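Local structure of Baccell_00875 (5NO8) at residues F489-I492 / G493-V496; L190-D194 / G195-N199. The protein is a polysaccharide lyase of a gut Bacteroides that probably removes the L-rhamnose caps from glucuronic acid in complex arabinogalactan proteins. One frame throughout, in Å; residues are numbered along the deposited sequence.

Interaction 1. Residues F489-I492 / G493-V496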
loop_
_atom_site.group_PDB
_atom_site.type_symbol
_atom_site.label_atom_id
_atom_site.label_comp_id
_atom_site.label_asym_id
_atom_site.label_seq_id
_atom_site.Cartn_x
_atom_site.Cartn_y
_atom_site.Cartn_z
ATOM N N PHE A 489 -19.006 12.136 7.775
ATOM C CA PHE A 489 -18.369 10.814 7.862
ATOM C C PHE A 489 -17.660 10.590 6.520
ATOM O O PHE A 489 -18.279 10.700 5.456
ATOM C CB PHE A 489 -19.418 9.727 8.141
ATOM C CG PHE A 489 -18.851 8.399 8.623
ATOM C CD1 PHE A 489 -18.224 7.512 7.732
ATOM C CD2 PHE A 489 -19.009 7.997 9.946
ATOM C CE1 PHE A 489 -17.735 6.282 8.172
ATOM C CE2 PHE A 489 -18.533 6.770 10.387
ATOM C CZ PHE A 489 -17.886 5.909 9.502
ATOM N N TYR A 490 -16.370 10.265 6.573
ATOM C CA TYR A 490 -15.539 10.107 5.378
ATOM C C TYR A 490 -15.634 8.665 4.883
ATOM O O TYR A 490 -14.648 7.904 4.875
ATOM C CB TYR A 490 -14.096 10.477 5.675
ATOM C CG TYR A 490 -13.848 11.960 5.821
ATOM C CD1 TYR A 490 -14.406 12.699 6.870
ATOM C CD2 TYR A 490 -13.047 12.623 4.910
ATOM C CE1 TYR A 490 -14.169 14.072 6.976
ATOM C CE2 TYR A 490 -12.798 13.990 5.010
ATOM C CZ TYR A 490 -13.365 14.715 6.049
ATOM O OH TYR A 490 -13.092 16.078 6.123
ATOM N N ALA A 491 -16.813 8.302 4.418
ATOM C CA ALA A 491 -17.086 6.910 4.060
ATOM C C ALA A 491 -16.440 6.615 2.712
ATOM O O ALA A 491 -16.294 7.510 1.887
ATOM C CB ALA A 491 -18.588 6.678 3.977
ATOM N N ILE A 492 -16.105 5.343 2.498
ATOM C CA ILE A 492 -15.503 4.896 1.261
ATOM C C ILE A 492 -16.592 4.610 0.213
ATOM O O ILE A 492 -17.555 3.871 0.476
ATOM C CB ILE A 492 -14.682 3.617 1.481
ATOM C CG1 ILE A 492 -13.529 3.884 2.464
ATOM C CG2 ILE A 492 -14.146 3.110 0.137
ATOM C CD1 ILE A 492 -13.028 2.633 3.140
ATOM N N GLY A 493 -16.410 5.178 -0.971
ATOM C CA GLY A 493 -17.271 4.881 -2.103
ATOM C C GLY A 493 -18.691 5.366 -1.875
ATOM O O GLY A 493 -19.653 4.637 -2.118
ATOM N N ILE A 494 -18.827 6.596 -1.382
ATOM C CA ILE A 494 -20.153 7.205 -1.271
ATOM C C ILE A 494 -20.655 7.277 -2.721
ATOM O O ILE A 494 -19.983 7.870 -3.554
ATOM C CB ILE A 494 -20.075 8.606 -0.645
ATOM C CG1 ILE A 494 -19.576 8.501 0.807
ATOM C CG2 ILE A 494 -21.444 9.284 -0.708
ATOM C CD1 ILE A 494 -19.060 9.807 1.377
ATOM N N PRO A 495 -21.787 6.617 -3.038
ATOM C CA PRO A 495 -22.192 6.501 -4.447
ATOM C C PRO A 495 -22.911 7.749 -5.019
ATOM O O PRO A 495 -24.108 7.697 -5.334
ATOM C CB PRO A 495 -23.095 5.262 -4.432
ATOM C CG PRO A 495 -23.710 5.282 -3.078
ATOM C CD PRO A 495 -22.654 5.809 -2.155
ATOM N N VAL A 496 -22.174 8.845 -5.167
ATOM C CA VAL A 496 -22.750 10.127 -5.584
ATOM C C VAL A 496 -23.313 10.096 -7.013
ATOM O O VAL A 496 -24.496 10.340 -7.235
ATOM C CB VAL A 496 -21.726 11.275 -5.432
ATOM C CG1 VAL A 496 -22.246 12.592 -5.997
ATOM C CG2 VAL A 496 -21.327 11.444 -3.973
HETATM O O HOH W 1 -16.302 8.464 -0.726
#
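With chi1 at -65° and chi2 at 162°, Ile494 sets CG1 anti to its own carbonyl carbon and runs an extended arm back across the turn to Ala491. CG1 lies against the Ala491 methyl, 3.8 Å from CB, while CD1 reaches on over the backbone to within 3.6 Å of Ala491 O. The contact spans a turn of four residues, Ala491 to Ile494. It resembles a type II turn, with Gly493 at positive phi (66°), but is opened so that a water bridges its ends: the water donates to Ala491 O (2.8 Å) and accepts from Ile494 N (3.2 Å). A beta carbon on Gly493 would clash with Ile492 O. With an alanine here in place of Ile494, CG1 and CD1 are gone, which is likely to take from the Ala491 methyl its partner within the turn and open a gap toward Met452 and Phe551. Inverse gamma turns centred on Tyr490 and Pro495 bend the chain before and after. The loop joins helix 469-485 to helix 496-505, for which Pro495 is the N-cap residue; Met452 of helix 448-465 meets Ala491 and Ile494, Phe551 of helix 542-559 packs on Ile494, and Gln550 of that helix accepts the Gly493 N-H.

Interaction 2. Residues L190-D194 / G195-N199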
loop_
_atom_site.group_PDB
_atom_site.type_symbol
_atom_site.label_atom_id
_atom_site.label_comp_id
_atom_site.label_asym_id
_atom_site.label_seq_id
_atom_site.Cartn_x
_atom_site.Cartn_y
_atom_site.Cartn_z
ATOM N N LEU A 190 17.183 8.697 0.915
ATOM C CA LEU A 190 18.317 7.850 1.243
ATOM C C LEU A 190 18.615 7.106 -0.040
ATOM O O LEU A 190 17.719 6.443 -0.568
ATOM C CB LEU A 190 17.968 6.864 2.358
ATOM C CG LEU A 190 19.066 5.874 2.796
ATOM C CD1 LEU A 190 18.787 5.371 4.205
ATOM C CD2 LEU A 190 19.185 4.669 1.850
ATOM N N VAL A 191 19.846 7.241 -0.533
ATOM C CA VAL A 191 20.285 6.602 -1.758
ATOM C C VAL A 191 21.499 5.750 -1.443
ATOM O O VAL A 191 22.508 6.273 -0.938
ATOM C CB VAL A 191 20.598 7.637 -2.841
ATOM C CG1 VAL A 191 21.349 7.024 -4.029
ATOM C CG2 VAL A 191 19.298 8.259 -3.312
ATOM N N VAL A 192 21.400 4.459 -1.749
ATOM C CA VAL A 192 22.548 3.543 -1.574
ATOM C C VAL A 192 23.571 3.813 -2.676
ATOM O O VAL A 192 23.272 3.828 -3.889
ATOM C CB VAL A 192 22.105 2.058 -1.578
ATOM C CG1 VAL A 192 23.303 1.094 -1.643
ATOM C CG2 VAL A 192 21.198 1.779 -0.409
ATOM N N THR A 193 24.815 4.015 -2.254
ATOM C CA THR A 193 25.916 4.293 -3.177
ATOM C C THR A 193 27.033 3.279 -3.168
ATOM O O THR A 193 27.841 3.303 -4.068
ATOM C CB THR A 193 26.511 5.687 -2.888
ATOM O OG1 THR A 193 26.828 5.820 -1.488
ATOM C CG2 THR A 193 25.479 6.749 -3.263
ATOM N N ASP A 194 27.091 2.386 -2.187
ATOM C CA ASP A 194 27.999 1.265 -2.248
ATOM C C ASP A 194 27.312 0.110 -1.527
ATOM O O ASP A 194 26.568 0.331 -0.586
ATOM C CB ASP A 194 29.358 1.618 -1.609
ATOM C CG ASP A 194 30.446 0.601 -1.936
ATOM O OD1 ASP A 194 30.361 -0.104 -2.973
ATOM O OD2 ASP A 194 31.424 0.510 -1.169
ATOM N N GLY A 195 27.552 -1.112 -1.986
ATOM C CA GLY A 195 26.845 -2.288 -1.473
ATOM C C GLY A 195 25.397 -2.298 -1.942
ATOM O O GLY A 195 25.074 -1.718 -2.986
ATOM N N ALA A 196 24.540 -2.972 -1.194
ATOM C CA ALA A 196 23.170 -3.233 -1.630
ATOM C C ALA A 196 22.212 -3.423 -0.476
ATOM O O ALA A 196 22.611 -3.826 0.623
ATOM C CB ALA A 196 23.139 -4.451 -2.534
ATOM N N ILE A 197 20.943 -3.138 -0.745
ATOM C CA ILE A 197 19.856 -3.483 0.163
ATOM C C ILE A 197 18.925 -4.404 -0.622
ATOM O O ILE A 197 18.437 -4.048 -1.705
ATOM C CB ILE A 197 19.112 -2.244 0.700
ATOM C CG1 ILE A 197 20.014 -1.403 1.599
ATOM C CG2 ILE A 197 17.828 -2.627 1.451
ATOM C CD1 ILE A 197 20.525 -2.120 2.832
ATOM N N ARG A 198 18.711 -5.599 -0.085
ATOM C CA ARG A 198 17.937 -6.637 -0.766
ATOM C C ARG A 198 16.480 -6.734 -0.336
ATOM O O ARG A 198 15.668 -7.324 -1.030
ATOM C CB ARG A 198 18.601 -8.000 -0.619
ATOM C CG ARG A 198 18.506 -8.549 0.786
ATOM C CD ARG A 198 18.552 -10.057 0.931
ATOM N NE ARG A 198 18.695 -10.349 2.376
ATOM C CZ ARG A 198 17.708 -10.642 3.235
ATOM N NH1 ARG A 198 16.436 -10.757 2.842
ATOM N NH2 ARG A 198 17.996 -10.850 4.536
ATOM N N ASN A 199 16.159 -6.235 0.856
ATOM C CA ASN A 199 14.800 -6.302 1.363
ATOM C C ASN A 199 14.692 -5.433 2.604
ATOM O O ASN A 199 15.619 -4.710 2.940
ATOM C CB ASN A 199 14.416 -7.759 1.709
ATOM C CG ASN A 199 12.986 -8.067 1.327
ATOM O OD1 ASN A 199 12.114 -7.258 1.572
ATOM N ND2 ASN A 199 12.753 -9.236 0.690
#
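Val192 spreads its two methyls over the returning chain, CG1 on Gly195 and CG2 on Ile197, where strand 187-194 ends in a classic beta bulge and the backbone turns away from its sheet. CG1 rests 3.6 Å from Gly195 O, and CG2 meets Ile197 CG1 at 3.9 Å. These two branched side chains cross obliquely, methyl against methylene, and form the apolar inner side of the bend. The rotation of Val192 (chi1 170°) assigns the work: CG1 stands anti to the backbone N and beside the carbonyl carbon, close to the glycine, leaving CG2 to face the isoleucine.

The bend passes through Gly195, whose phi of 72° turns the chain in a way that any beta carbon would hinder, since that atom would fall 2.8 Å from Asp194 O.

Further out, the bulge lies just before the bend: the backbones of Thr193 and Asp194 both pair with Glu236 of the neighbouring strand 232-242, and Thr193 OG1 is also hydrogen-bonded to Glu236 OE2. On the other side of the bend, Ile197 packs on Ala174 and on Leu220 of strand 217-221. The chain therefore passes from the antiparallel sheet that holds 187-194 to a second, mixed sheet, which it enters at strand 199-203. Next to this entry, Arg198 is hydrogen-bonded from NE to Leu222 O and makes a cation-pi contact with Tyr663.

At the outer side of the bend, the Asp194 carboxylate has OD1 at 3.1 Å from Gly195 N, and its other oxygen, OD2, is hydrogen-bonded to Ser234 OG.

In the fold
Interactions 1 and 2 belong to different parts of the protein and do not touch: their centres are 41 Å apart, their nearest atoms about 27 Å, and they lie on opposite sides of the chain's centre. Interaction 2 comes first along the sequence and carries the chain from one beta sheet to another in the N-terminal half; interaction 1 connects two helices in the later, mainly helical part. Neither can be assigned to the active site from the geometry alone. The side chain of Ile492 in interaction 1 does approach a bound glycerol, at about 4 Å. That molecule probably came from the crystallisation liquor, but its position is consistent with a pocket beside this loop.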